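Transcription termination factor FttA (Methanosarcina mazei, PDB 2XR1) probably terminates transcription as a homodimeric, zinc-dependent ribonuclease that cleaves nascent RNA where it leaves RNA polymerase and then degrades the released transcript from its 5' end. Local coordinates at residues B[189-199]-B[215-226]; B[200-211]-B[341-352]. All coordinates share one frame; numbering follows the deposited sequence.

Contact 1: B[189-199]-B[215-226]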
loop_
_atom_site.group_PDB
_atom_site.type_symbol
_atom_site.label_atom_id
_atom_site.label_comp_id
_atom_site.label_asym_id
_atom_site.label_seq_id
_atom_site.Cartn_x
_atom_site.Cartn_y
_atom_site.Cartn_z
ATOM N N LEU B 189 8.624 1.100 -2.746
ATOM C CA LEU B 189 9.081 1.853 -1.620
ATOM C C LEU B 189 10.309 2.722 -1.913
ATOM O O LEU B 189 10.801 3.414 -1.027
ATOM C CB LEU B 189 9.394 0.903 -0.501
ATOM C CG LEU B 189 8.214 0.053 -0.053
ATOM C CD1 LEU B 189 8.734 -1.051 0.871
ATOM C CD2 LEU B 189 7.157 0.878 0.657
ATOM N N GLY B 190 10.799 2.664 -3.139
ATOM C CA GLY B 190 11.868 3.511 -3.616
ATOM C C GLY B 190 12.338 2.947 -4.938
ATOM O O GLY B 190 12.170 1.784 -5.176
ATOM N N GLY B 191 12.945 3.763 -5.782
ATOM C CA GLY B 191 13.464 3.292 -7.058
ATOM C C GLY B 191 12.530 3.549 -8.236
ATOM O O GLY B 191 12.694 2.960 -9.316
ATOM N N CYS B 192 11.576 4.458 -8.037
ATOM C CA CYS B 192 10.575 4.739 -9.047
ATOM C C CYS B 192 10.663 6.190 -9.468
ATOM O O CYS B 192 10.649 7.103 -8.639
ATOM C CB CYS B 192 9.174 4.346 -8.543
ATOM S SG CYS B 192 9.032 2.495 -8.345
ATOM N N LYS B 193 10.781 6.387 -10.775
ATOM C CA LYS B 193 10.974 7.727 -11.351
ATOM C C LYS B 193 12.238 8.353 -10.792
ATOM O O LYS B 193 12.379 9.569 -10.762
ATOM C CB LYS B 193 9.749 8.614 -11.128
ATOM C CG LYS B 193 8.504 8.171 -11.901
ATOM C CD LYS B 193 7.337 9.080 -11.568
ATOM C CE LYS B 193 6.098 8.877 -12.438
ATOM N NZ LYS B 193 5.416 7.591 -12.163
ATOM N N GLU B 194 13.155 7.489 -10.350
ATOM C CA GLU B 194 14.471 7.896 -9.838
ATOM C C GLU B 194 15.430 6.702 -10.029
ATOM O O GLU B 194 15.026 5.572 -10.233
ATOM C CB GLU B 194 14.409 8.328 -8.366
ATOM C CG GLU B 194 13.983 7.199 -7.427
ATOM C CD GLU B 194 13.544 7.630 -6.002
ATOM O OE1 GLU B 194 13.492 8.850 -5.636
ATOM O OE2 GLU B 194 13.238 6.698 -5.231
ATOM N N VAL B 195 16.707 6.998 -10.024
ATOM C CA VAL B 195 17.729 5.981 -9.856
ATOM C C VAL B 195 18.080 6.076 -8.413
ATOM O O VAL B 195 18.211 7.178 -7.899
ATOM C CB VAL B 195 18.961 6.305 -10.688
ATOM C CG1 VAL B 195 20.060 5.441 -10.278
ATOM C CG2 VAL B 195 18.635 6.104 -12.183
ATOM N N GLY B 196 18.192 4.976 -7.710
ATOM C CA GLY B 196 18.490 5.066 -6.298
ATOM C C GLY B 196 17.399 4.480 -5.433
ATOM O O GLY B 196 16.239 4.544 -5.779
ATOM N N ARG B 197 17.839 3.887 -4.318
ATOM C CA ARG B 197 17.031 3.321 -3.251
ATOM C C ARG B 197 15.895 2.420 -3.713
ATOM O O ARG B 197 14.802 2.486 -3.178
ATOM C CB ARG B 197 16.546 4.396 -2.293
ATOM C CG ARG B 197 15.770 5.533 -2.938
ATOM C CD ARG B 197 14.967 6.351 -1.917
ATOM N NE ARG B 197 14.073 7.243 -2.614
ATOM C CZ ARG B 197 13.285 8.130 -2.041
ATOM N NH1 ARG B 197 13.259 8.250 -0.721
ATOM N NH2 ARG B 197 12.527 8.916 -2.810
ATOM N N SER B 198 16.195 1.572 -4.692
ATOM C CA SER B 198 15.352 0.505 -5.108
ATOM C C SER B 198 14.939 -0.300 -3.910
ATOM O O SER B 198 15.774 -0.619 -3.027
ATOM C CB SER B 198 16.092 -0.410 -6.077
ATOM O OG SER B 198 16.219 0.142 -7.404
ATOM N N CYS B 199 13.649 -0.642 -3.891
ATOM C CA CYS B 199 13.045 -1.396 -2.804
ATOM C C CYS B 199 11.562 -1.628 -3.159
ATOM O O CYS B 199 10.833 -0.665 -3.376
ATOM C CB CYS B 199 13.160 -0.621 -1.493
ATOM S SG CYS B 199 12.535 -1.533 -0.071
ATOM N N VAL B 215 20.525 2.191 -1.063
ATOM C CA VAL B 215 20.817 3.545 -0.625
ATOM C C VAL B 215 20.440 4.500 -1.724
ATOM O O VAL B 215 20.371 4.108 -2.863
ATOM C CB VAL B 215 22.324 3.777 -0.319
ATOM C CG1 VAL B 215 22.776 2.931 0.818
ATOM C CG2 VAL B 215 23.163 3.498 -1.549
ATOM N N ASN B 216 20.213 5.761 -1.398
ATOM C CA ASN B 216 19.982 6.741 -2.437
ATOM C C ASN B 216 21.292 7.071 -3.175
ATOM O O ASN B 216 22.404 6.988 -2.615
ATOM C CB ASN B 216 19.372 8.048 -1.880
ATOM C CG ASN B 216 18.563 8.815 -2.937
ATOM O OD1 ASN B 216 17.915 8.208 -3.793
ATOM N ND2 ASN B 216 18.604 10.120 -2.889
ATOM N N VAL B 217 21.112 7.461 -4.430
ATOM C CA VAL B 217 22.148 7.962 -5.320
ATOM C C VAL B 217 21.629 9.315 -5.731
ATOM O O VAL B 217 20.534 9.393 -6.281
ATOM C CB VAL B 217 22.250 7.082 -6.615
ATOM C CG1 VAL B 217 23.145 7.746 -7.671
ATOM C CG2 VAL B 217 22.756 5.688 -6.292
ATOM N N GLY B 218 22.384 10.372 -5.469
ATOM C CA GLY B 218 21.960 11.736 -5.833
ATOM C C GLY B 218 22.425 12.796 -4.853
ATOM O O GLY B 218 23.447 12.612 -4.163
ATOM N N SER B 219 21.687 13.918 -4.806
ATOM C CA SER B 219 22.048 15.071 -3.965
ATOM C C SER B 219 22.107 14.692 -2.489
ATOM O O SER B 219 23.117 14.961 -1.831
ATOM C CB SER B 219 21.065 16.234 -4.160
ATOM O OG SER B 219 21.587 17.197 -5.058
ATOM N N ASP B 220 21.042 14.053 -1.981
ATOM C CA ASP B 220 20.970 13.688 -0.559
ATOM C C ASP B 220 21.196 12.207 -0.341
ATOM O O ASP B 220 20.370 11.393 -0.743
ATOM C CB ASP B 220 19.628 14.079 0.053
ATOM C CG ASP B 220 19.612 13.898 1.571
ATOM O OD1 ASP B 220 20.018 12.832 2.065
ATOM O OD2 ASP B 220 19.197 14.835 2.282
ATOM N N GLU B 221 22.300 11.901 0.352
ATOM C CA GLU B 221 22.754 10.522 0.633
ATOM C C GLU B 221 21.973 9.859 1.739
ATOM O O GLU B 221 21.807 8.653 1.726
ATOM C CB GLU B 221 24.231 10.493 1.056
ATOM C CG GLU B 221 25.218 11.125 0.068
ATOM C CD GLU B 221 25.665 10.157 -1.022
ATOM O OE1 GLU B 221 24.839 9.288 -1.457
ATOM O OE2 GLU B 221 26.849 10.284 -1.448
ATOM N N ASN B 222 21.500 10.636 2.701
ATOM C CA ASN B 222 20.759 10.074 3.828
ATOM C C ASN B 222 19.429 9.417 3.398
ATOM O O ASN B 222 19.004 8.477 4.026
ATOM C CB ASN B 222 20.494 11.135 4.912
ATOM C CG ASN B 222 21.741 12.025 5.233
ATOM O OD1 ASN B 222 21.602 13.224 5.576
ATOM N ND2 ASN B 222 22.942 11.437 5.123
ATOM N N MET B 223 18.808 9.896 2.321
ATOM C CA MET B 223 17.471 9.434 1.855
ATOM C C MET B 223 17.329 7.913 1.678
ATOM O O MET B 223 18.042 7.278 0.930
ATOM C CB MET B 223 17.098 10.127 0.532
ATOM C CG MET B 223 15.682 10.710 0.472
ATOM S SD MET B 223 15.326 11.721 -1.044
ATOM C CE MET B 223 15.394 13.408 -0.391
ATOM N N THR B 224 16.382 7.339 2.390
ATOM C CA THR B 224 16.168 5.923 2.377
ATOM C C THR B 224 14.888 5.620 1.622
ATOM O O THR B 224 14.129 6.509 1.299
ATOM C CB THR B 224 16.007 5.415 3.815
ATOM O OG1 THR B 224 14.777 5.906 4.345
ATOM C CG2 THR B 224 17.154 5.886 4.700
ATOM N N PRO B 225 14.647 4.354 1.317
ATOM C CA PRO B 225 13.307 3.999 0.882
ATOM C C PRO B 225 12.282 4.267 2.009
ATOM O O PRO B 225 12.671 4.458 3.168
ATOM C CB PRO B 225 13.413 2.522 0.614
ATOM C CG PRO B 225 14.861 2.266 0.427
ATOM C CD PRO B 225 15.584 3.236 1.236
ATOM N N TYR B 226 10.998 4.313 1.657
ATOM C CA TYR B 226 9.955 4.518 2.654
ATOM C C TYR B 226 9.716 3.223 3.447
ATOM O O TYR B 226 8.725 2.527 3.249
ATOM C CB TYR B 226 8.638 5.017 2.003
ATOM C CG TYR B 226 8.753 6.352 1.322
ATOM C CD1 TYR B 226 8.596 7.502 2.017
ATOM C CD2 TYR B 226 9.074 6.437 -0.014
ATOM C CE1 TYR B 226 8.751 8.744 1.387
ATOM C CE2 TYR B 226 9.230 7.631 -0.638
ATOM C CZ TYR B 226 9.074 8.769 0.052
ATOM O OH TYR B 226 9.207 9.953 -0.580
#

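Contact 2: B[200-211]-B[341-352]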
loop_
_atom_site.group_PDB
_atom_site.type_symbol
_atom_site.label_atom_id
_atom_site.label_comp_id
_atom_site.label_asym_id
_atom_site.label_seq_id
_atom_site.Cartn_x
_atom_site.Cartn_y
_atom_site.Cartn_z
ATOM N N PHE B 200 11.143 -2.884 -3.283
ATOM C CA PHE B 200 9.813 -3.215 -3.763
ATOM C C PHE B 200 9.203 -4.278 -2.864
ATOM O O PHE B 200 9.884 -5.149 -2.306
ATOM C CB PHE B 200 9.894 -3.726 -5.211
ATOM C CG PHE B 200 10.286 -2.680 -6.183
ATOM C CD1 PHE B 200 9.299 -1.881 -6.817
ATOM C CD2 PHE B 200 11.608 -2.423 -6.438
ATOM C CE1 PHE B 200 9.652 -0.875 -7.695
ATOM C CE2 PHE B 200 11.973 -1.380 -7.324
ATOM C CZ PHE B 200 10.995 -0.611 -7.955
ATOM N N LEU B 201 7.897 -4.249 -2.717
ATOM C CA LEU B 201 7.246 -5.294 -1.917
ATOM C C LEU B 201 6.356 -6.084 -2.832
ATOM O O LEU B 201 5.536 -5.496 -3.461
ATOM C CB LEU B 201 6.441 -4.694 -0.796
ATOM C CG LEU B 201 5.944 -5.725 0.203
ATOM C CD1 LEU B 201 7.094 -6.171 1.056
ATOM C CD2 LEU B 201 4.687 -5.143 1.034
ATOM N N LEU B 202 6.562 -7.395 -2.935
ATOM C CA LEU B 202 5.664 -8.295 -3.651
ATOM C C LEU B 202 4.878 -8.994 -2.578
ATOM O O LEU B 202 5.454 -9.486 -1.642
ATOM C CB LEU B 202 6.463 -9.305 -4.461
ATOM C CG LEU B 202 5.791 -10.535 -5.052
ATOM C CD1 LEU B 202 4.715 -10.207 -6.088
ATOM C CD2 LEU B 202 6.932 -11.393 -5.649
ATOM N N SER B 203 3.558 -9.023 -2.687
ATOM C CA SER B 203 2.780 -9.548 -1.604
ATOM C C SER B 203 1.604 -10.352 -2.107
ATOM O O SER B 203 1.099 -10.134 -3.231
ATOM C CB SER B 203 2.345 -8.446 -0.622
ATOM O OG SER B 203 1.217 -7.740 -1.103
ATOM N N THR B 204 1.223 -11.326 -1.270
ATOM C CA THR B 204 0.074 -12.165 -1.518
ATOM C C THR B 204 -0.639 -12.201 -0.194
ATOM O O THR B 204 -0.215 -11.559 0.735
ATOM C CB THR B 204 0.484 -13.590 -1.979
ATOM O OG1 THR B 204 0.869 -14.408 -0.848
ATOM C CG2 THR B 204 1.588 -13.492 -2.971
ATOM N N PRO B 205 -1.742 -12.929 -0.115
ATOM C CA PRO B 205 -2.393 -13.006 1.183
ATOM C C PRO B 205 -1.566 -13.717 2.246
ATOM O O PRO B 205 -1.783 -13.485 3.449
ATOM C CB PRO B 205 -3.695 -13.775 0.892
ATOM C CG PRO B 205 -3.963 -13.563 -0.555
ATOM C CD PRO B 205 -2.626 -13.313 -1.229
ATOM N N GLU B 206 -0.636 -14.575 1.820
ATOM C CA GLU B 206 0.175 -15.369 2.763
ATOM C C GLU B 206 1.576 -14.782 2.912
ATOM O O GLU B 206 2.298 -15.141 3.816
ATOM C CB GLU B 206 0.358 -16.807 2.268
ATOM C CG GLU B 206 -0.889 -17.506 1.698
ATOM C CD GLU B 206 -1.844 -18.058 2.758
ATOM O OE1 GLU B 206 -1.475 -18.102 3.965
ATOM O OE2 GLU B 206 -2.976 -18.474 2.371
ATOM N N SER B 207 1.995 -13.906 2.019
ATOM C CA SER B 207 3.394 -13.657 1.936
ATOM C C SER B 207 3.749 -12.263 1.496
ATOM O O SER B 207 3.031 -11.625 0.730
ATOM C CB SER B 207 4.010 -14.683 0.989
ATOM O OG SER B 207 3.670 -15.959 1.486
ATOM N N ARG B 208 4.887 -11.820 2.010
ATOM C CA ARG B 208 5.421 -10.510 1.739
ATOM C C ARG B 208 6.893 -10.676 1.495
ATOM O O ARG B 208 7.592 -11.266 2.309
ATOM C CB ARG B 208 5.124 -9.600 2.921
ATOM C CG ARG B 208 3.643 -9.188 2.971
ATOM C CD ARG B 208 3.142 -9.052 4.345
ATOM N NE ARG B 208 3.247 -10.320 5.077
ATOM C CZ ARG B 208 2.303 -11.276 5.147
ATOM N NH1 ARG B 208 1.131 -11.142 4.525
ATOM N NH2 ARG B 208 2.546 -12.398 5.843
ATOM N N ILE B 209 7.319 -10.252 0.316
ATOM C CA ILE B 209 8.665 -10.428 -0.156
ATOM C C ILE B 209 9.135 -9.049 -0.481
ATOM O O ILE B 209 8.430 -8.300 -1.116
ATOM C CB ILE B 209 8.745 -11.346 -1.454
ATOM C CG1 ILE B 209 8.090 -12.710 -1.185
ATOM C CG2 ILE B 209 10.139 -11.646 -1.834
ATOM C CD1 ILE B 209 8.585 -13.418 0.091
ATOM N N LEU B 210 10.345 -8.747 -0.045
ATOM C CA LEU B 210 10.980 -7.480 -0.322
ATOM C C LEU B 210 12.054 -7.697 -1.365
ATOM O O LEU B 210 12.961 -8.481 -1.131
ATOM C CB LEU B 210 11.571 -6.923 0.973
ATOM C CG LEU B 210 11.568 -5.434 1.233
ATOM C CD1 LEU B 210 10.201 -4.790 1.152
ATOM C CD2 LEU B 210 12.157 -5.299 2.604
ATOM N N ILE B 211 11.946 -7.043 -2.523
ATOM C CA ILE B 211 12.999 -7.116 -3.495
ATOM C C ILE B 211 13.828 -5.832 -3.400
ATOM O O ILE B 211 13.320 -4.737 -3.639
ATOM C CB ILE B 211 12.480 -7.328 -4.917
ATOM C CG1 ILE B 211 11.773 -8.685 -5.044
ATOM C CG2 ILE B 211 13.655 -7.276 -5.927
ATOM C CD1 ILE B 211 10.230 -8.693 -4.903
ATOM N N PHE B 341 9.436 -15.066 -9.997
ATOM C CA PHE B 341 8.599 -15.516 -8.897
ATOM C C PHE B 341 7.360 -16.202 -9.405
ATOM O O PHE B 341 6.545 -15.588 -10.120
ATOM C CB PHE B 341 8.138 -14.344 -8.074
ATOM C CG PHE B 341 9.231 -13.642 -7.364
ATOM C CD1 PHE B 341 9.614 -14.037 -6.104
ATOM C CD2 PHE B 341 9.873 -12.572 -7.935
ATOM C CE1 PHE B 341 10.566 -13.370 -5.434
ATOM C CE2 PHE B 341 10.867 -11.905 -7.253
ATOM C CZ PHE B 341 11.207 -12.316 -6.018
ATOM N N HIS B 342 7.216 -17.454 -9.003
ATOM C CA HIS B 342 6.135 -18.337 -9.438
ATOM C C HIS B 342 5.230 -18.400 -8.245
ATOM O O HIS B 342 5.650 -18.878 -7.191
ATOM C CB HIS B 342 6.725 -19.724 -9.784
ATOM C CG HIS B 342 5.722 -20.760 -10.179
ATOM N ND1 HIS B 342 4.727 -20.530 -11.100
ATOM C CD2 HIS B 342 5.599 -22.061 -9.822
ATOM C CE1 HIS B 342 4.001 -21.624 -11.246
ATOM N NE2 HIS B 342 4.513 -22.570 -10.483
ATOM N N ILE B 343 4.021 -17.858 -8.384
ATOM C CA ILE B 343 3.099 -17.700 -7.265
ATOM C C ILE B 343 1.980 -18.681 -7.342
ATOM O O ILE B 343 1.276 -18.762 -8.332
ATOM C CB ILE B 343 2.536 -16.271 -7.243
ATOM C CG1 ILE B 343 3.705 -15.273 -7.446
ATOM C CG2 ILE B 343 1.660 -16.027 -5.964
ATOM C CD1 ILE B 343 3.582 -14.054 -6.713
ATOM N N GLY B 344 1.813 -19.446 -6.275
ATOM C CA GLY B 344 0.776 -20.483 -6.206
ATOM C C GLY B 344 1.078 -21.694 -7.062
ATOM O O GLY B 344 2.217 -21.950 -7.385
ATOM N N ASP B 345 0.047 -22.456 -7.404
ATOM C CA ASP B 345 0.161 -23.509 -8.409
ATOM C C ASP B 345 -0.252 -22.822 -9.712
ATOM O O ASP B 345 -1.406 -22.911 -10.147
ATOM C CB ASP B 345 -0.733 -24.747 -8.087
ATOM C CG ASP B 345 0.098 -26.072 -7.854
ATOM O OD1 ASP B 345 1.231 -25.991 -7.273
ATOM O OD2 ASP B 345 -0.395 -27.188 -8.239
ATOM N N GLY B 346 0.677 -22.084 -10.294
ATOM C CA GLY B 346 0.410 -21.376 -11.539
ATOM C C GLY B 346 -0.590 -20.228 -11.474
ATOM O O GLY B 346 -1.271 -19.950 -12.450
ATOM N N LEU B 347 -0.697 -19.547 -10.340
ATOM C CA LEU B 347 -1.618 -18.438 -10.262
ATOM C C LEU B 347 -1.069 -17.303 -11.110
ATOM O O LEU B 347 -1.752 -16.785 -11.963
ATOM C CB LEU B 347 -1.847 -18.012 -8.808
ATOM C CG LEU B 347 -2.755 -18.950 -7.990
ATOM C CD1 LEU B 347 -3.024 -18.457 -6.564
ATOM C CD2 LEU B 347 -4.056 -19.094 -8.707
ATOM N N HIS B 348 0.186 -16.950 -10.900
ATOM C CA HIS B 348 0.767 -15.837 -11.566
ATOM C C HIS B 348 2.276 -15.971 -11.554
ATOM O O HIS B 348 2.858 -16.667 -10.713
ATOM C CB HIS B 348 0.341 -14.558 -10.849
ATOM C CG HIS B 348 0.504 -13.312 -11.669
ATOM N ND1 HIS B 348 -0.464 -12.863 -12.539
ATOM C CD2 HIS B 348 1.516 -12.414 -11.741
ATOM C CE1 HIS B 348 -0.050 -11.758 -13.126
ATOM N NE2 HIS B 348 1.144 -11.455 -12.654
ATOM N N ASN B 349 2.918 -15.338 -12.525
ATOM C CA ASN B 349 4.367 -15.342 -12.589
ATOM C C ASN B 349 4.817 -13.935 -12.868
ATOM O O ASN B 349 4.369 -13.346 -13.863
ATOM C CB ASN B 349 4.898 -16.246 -13.716
ATOM C CG ASN B 349 4.562 -17.671 -13.525
ATOM O OD1 ASN B 349 5.404 -18.471 -13.055
ATOM N ND2 ASN B 349 3.356 -18.036 -13.911
ATOM N N VAL B 350 5.709 -13.414 -12.022
ATOM C CA VAL B 350 6.165 -12.053 -12.172
ATOM C C VAL B 350 7.687 -12.056 -12.197
ATOM O O VAL B 350 8.304 -12.753 -11.413
ATOM C CB VAL B 350 5.631 -11.105 -11.046
ATOM C CG1 VAL B 350 5.736 -11.740 -9.735
ATOM C CG2 VAL B 350 6.433 -9.826 -11.006
ATOM N N VAL B 351 8.272 -11.283 -13.101
ATOM C CA VAL B 351 9.708 -11.120 -13.181
ATOM C C VAL B 351 10.172 -9.729 -12.808
ATOM O O VAL B 351 9.689 -8.740 -13.321
ATOM C CB VAL B 351 10.202 -11.415 -14.580
ATOM C CG1 VAL B 351 11.590 -10.957 -14.721
ATOM C CG2 VAL B 351 10.087 -12.936 -14.876
ATOM N N PHE B 352 11.093 -9.654 -11.867
ATOM C CA PHE B 352 11.731 -8.412 -11.551
ATOM C C PHE B 352 13.048 -8.508 -12.207
ATOM O O PHE B 352 13.767 -9.419 -11.900
ATOM C CB PHE B 352 11.967 -8.295 -10.059
ATOM C CG PHE B 352 10.762 -7.881 -9.293
ATOM C CD1 PHE B 352 9.758 -8.797 -9.012
ATOM C CD2 PHE B 352 10.633 -6.571 -8.809
ATOM C CE1 PHE B 352 8.618 -8.422 -8.286
ATOM C CE2 PHE B 352 9.509 -6.193 -8.094
ATOM C CZ PHE B 352 8.492 -7.129 -7.827
#

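Contact 1: B[189-199]-B[215-226]
Arg197 sends CG between its own backbone N and carbonyl carbon (chi1 56°) and then runs extended to NE, which carries its guanidinium across to the carbonyl of Thr224. Arg197 NH1 donates to Thr224 O at 2.8 Å, with that oxygen close to the guanidinium plane but the donor tilted from the carbonyl plane. Along the way the aliphatic part of the side chain is packed by both Pro225 and Asn216: CB meets the ring of Pro225, and Arg197 CG passes 3.5 Å from OD1 of Asn216, whose side chain runs alongside in the same direction. Met223 SD lies over one face of the guanidinium, near its rim. The group is further held within its own loop by Glu194, gripped side-on through NE to OE2 and NH2 to OE1. Glu194 OE2 also accepts from Gly191 N on its anti lone pair and is hydrogen-bonded to Asn633, so the carboxylate that orients the arginine is itself held in place. The two loops belong to the metallo-beta-lactamase domain and border its dinuclear zinc site: the side chain of Val195 is about 5 Å from a zinc ion and about 4 Å from that of His607, and Val217 packs on Asp249; His607 and Asp249 are ligands of the second zinc. Backbone bonds join the loops at two further places: Arg197 N donates to Val215 O at 2.9 Å and, near the end of strand 185-190, Tyr226 N to Leu189 O at 2.8 Å. Pro225 packs against Leu189 O and the side chains of Arg197 and Cys199, its CB 3.8 Å from Cys199 CB. Beyond it the Tyr226 ring meets Trp183 of the second subunit, their planes about perpendicular.

Contact 2: B[200-211]-B[341-352]
The hydrophobic core between the two beta-sheets of the metallo-beta-lactamase alpha-beta/beta-alpha sandwich is built here from two facing hairpins, 200-211 and 341-352. The axes of strands 200-203 and 348-352 come within 10.8 Å and run nearly antiparallel, so side chains alone bridge the gap. Leu202 is central: with CG anti to the backbone N (chi1 167°), its CD2 is laid over one face of the Phe341 ring, 3.8 Å from the centroid and 17° off the normal, a CH-pi contact. The other branch, CD1, meets Ile343 CD1 tip to tip and slides past Val350 CG1. Ile211 repeats the theme one strand over, placing CD1 over a face of Phe352 at 3.9 Å from the ring centroid, while its CG1 lies 3.8 Å from Phe341 CZ. Ile209 CG2 adds a contact to Phe341 CE1, so the ring packs against Leu202, Ile209 and Ile211. At one end Phe352 CE2 reaches Phe200 CB at 3.8 Å; at the other, Thr204 CG2 and Ile343 CG2 meet tip to tip. Thr204 OG1 turns to polar work, accepting from Glu206 N in an ST turn and bonding to Asp322. Strand 323-329 flanks Phe341 and Ile209 through Ile323, and strand 185-190 lies beside strand 199-203 in the first sheet.

From the N terminus, the chain leaves strand 185-190, makes the loop 191-198 and enters strand 199-203, so the first segment of contact 1 runs directly into that of contact 2. The hairpin 200-211 then occupies most of the interval between 189-199 and 215-226, and contact 1 closes a short loop around it. Contact 2 closes a far longer one, 130 residues on, when 341-352 returns in the other sheet. The segments alternate, so the contacts cross rather than nest. Contact 1 ties loops at the zinc site; contact 2 joins the two sheets. They touch where Phe200 CE1 packs 3.5 Å from Cys192 SG.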